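Frutapin (Artocarpus altilis, PDB 5KRP) binds carbohydrates as a breadfruit lectin of the jacalin-like family. Local coordinates at the interface of chains A and B. Residues are numbered along the deposited sequence; one frame, centred on the assembly and turned at random. Chains: chain A/B, Frutapin.

The interface of chains A and B. Residues chain A 7-8, 123; chain B 8, 123-126, 148.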
loop_
_atom_site.group_PDB
_atom_site.type_symbol
_atom_site.label_atom_id
_atom_site.label_comp_id
_atom_site.label_asym_id
_atom_site.label_seq_id
_atom_site.Cartn_x
_atom_site.Cartn_y
_atom_site.Cartn_z
ATOM N N THR A 7 8.680 5.604 4.069
ATOM C CA THR A 7 9.399 6.321 5.104
ATOM C C THR A 7 10.017 7.602 4.471
ATOM O O THR A 7 10.755 7.532 3.467
ATOM C CB THR A 7 10.506 5.448 5.750
ATOM O OG1 THR A 7 9.950 4.193 6.188
ATOM C CG2 THR A 7 11.219 6.156 6.836
ATOM N N VAL A 8 9.650 8.732 5.030
ATOM C CA VAL A 8 10.169 10.003 4.632
ATOM C C VAL A 8 10.940 10.684 5.782
ATOM O O VAL A 8 10.796 10.363 6.971
ATOM C CB VAL A 8 9.072 10.934 4.076
ATOM C CG1 VAL A 8 8.521 10.331 2.767
ATOM C CG2 VAL A 8 7.938 11.147 5.056
ATOM N N LEU A 123 6.077 18.637 6.431
ATOM C CA LEU A 123 5.471 17.489 5.794
ATOM C C LEU A 123 3.906 17.644 5.874
ATOM O O LEU A 123 3.293 17.259 6.896
ATOM C CB LEU A 123 5.880 16.192 6.454
ATOM C CG LEU A 123 5.285 14.920 5.813
ATOM C CD1 LEU A 123 5.963 14.660 4.456
ATOM C CD2 LEU A 123 5.475 13.788 6.801
ATOM N N VAL B 8 1.572 13.907 -0.530
ATOM C CA VAL B 8 2.159 14.916 0.359
ATOM C C VAL B 8 2.437 16.189 -0.437
ATOM O O VAL B 8 2.676 16.177 -1.637
ATOM C CB VAL B 8 3.403 14.387 1.092
ATOM C CG1 VAL B 8 2.972 13.262 2.047
ATOM C CG2 VAL B 8 4.516 13.967 0.104
ATOM N N LEU B 123 11.878 17.037 0.794
ATOM C CA LEU B 123 11.309 15.680 0.975
ATOM C C LEU B 123 12.331 14.547 0.713
ATOM O O LEU B 123 12.471 14.072 -0.422
ATOM C CB LEU B 123 10.082 15.480 0.126
ATOM C CG LEU B 123 9.302 14.162 0.386
ATOM C CD1 LEU B 123 8.423 14.135 1.651
ATOM C CD2 LEU B 123 8.431 13.906 -0.846
ATOM N N PRO B 124 13.048 14.103 1.757
ATOM C CA PRO B 124 13.943 12.948 1.626
ATOM C C PRO B 124 13.083 11.719 1.673
ATOM O O PRO B 124 12.150 11.621 2.513
ATOM C CB PRO B 124 14.790 12.986 2.935
ATOM C CG PRO B 124 14.538 14.313 3.495
ATOM C CD PRO B 124 13.140 14.645 3.121
ATOM N N ILE B 125 13.380 10.787 0.804
ATOM C CA ILE B 125 12.627 9.519 0.769
ATOM C C ILE B 125 13.562 8.383 1.176
ATOM O O ILE B 125 14.544 8.027 0.493
ATOM C CB ILE B 125 11.994 9.250 -0.597
ATOM C CG1 ILE B 125 11.175 10.467 -1.046
ATOM C CG2 ILE B 125 11.174 7.956 -0.484
ATOM C CD1 ILE B 125 10.976 10.440 -2.546
ATOM N N GLU B 126 13.329 7.835 2.361
ATOM C CA GLU B 126 14.161 6.719 2.792
ATOM C C GLU B 126 13.699 5.384 2.279
ATOM O O GLU B 126 14.522 4.536 1.978
ATOM C CB GLU B 126 14.237 6.697 4.313
ATOM C CG GLU B 126 15.117 5.606 4.839
ATOM C CD GLU B 126 15.365 5.784 6.339
ATOM O OE1 GLU B 126 14.821 4.968 7.058
ATOM O OE2 GLU B 126 16.146 6.681 6.755
ATOM N N MET B 148 3.087 8.952 -3.600
ATOM C CA MET B 148 4.053 7.907 -3.217
ATOM C C MET B 148 3.478 6.503 -3.046
ATOM O O MET B 148 2.320 6.323 -2.650
ATOM C CB MET B 148 4.797 8.318 -1.920
ATOM C CG MET B 148 5.650 9.591 -2.148
ATOM S SD MET B 148 6.419 10.057 -0.572
ATOM C CE MET B 148 7.750 8.920 -0.882
#
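The methyl CG2 of A:Thr7 lies over one face of the B:Glu126 carboxylate, 3.8 Å from OE1 and displaced toward that oxygen rather than centred on the group. This is a strand-edge contact between two jacalin-like lectin domains: strand 6-12 of chain A runs antiparallel to strand 119-125 of chain B, with A:Val8 bridged to B:Ile125. It belongs to the deposited assembly of four copies, and the structure alone does not show whether it forms in solution. The side chains of A:Thr7 and B:Glu126 lie side by side, pointing the same way, and the peptide N of B:Glu126 donates to A:Thr7 O at 2.8 Å. This hydrogen bond is bent, with 135° at the hydrogen, and its donor is tilted 29° from the carbonyl plane. Next along the strand, the carbonyl of B:Pro124 points nearly end-on at A:Val8, its O 3.3 Å from CA, a close approach rather than a hydrogen bond.

In A:Val8, CG1 stands anti to the carbonyl carbon (chi1 -65°), which directs this methyl into an apolar cluster of chain B. There B:Met148, its chain bent at the last torsion, presents both thioether sulfur and terminal methyl; SD is 4.0 Å from A:Val8 CG1. B:Leu123 CD1 reaches the same A:Val8 methyl with its branch tip. That CD1 also meets A:Leu123 CD1 at 3.8 Å, the two side chains crossing at an angle; here the residue meets its own copy, which places the pair close to the two-fold axis. A:Leu123 CD1 then contacts B:Val8 CG1 at 4.1 Å, the counterpart of the A:Val8 to B:Leu123 packing.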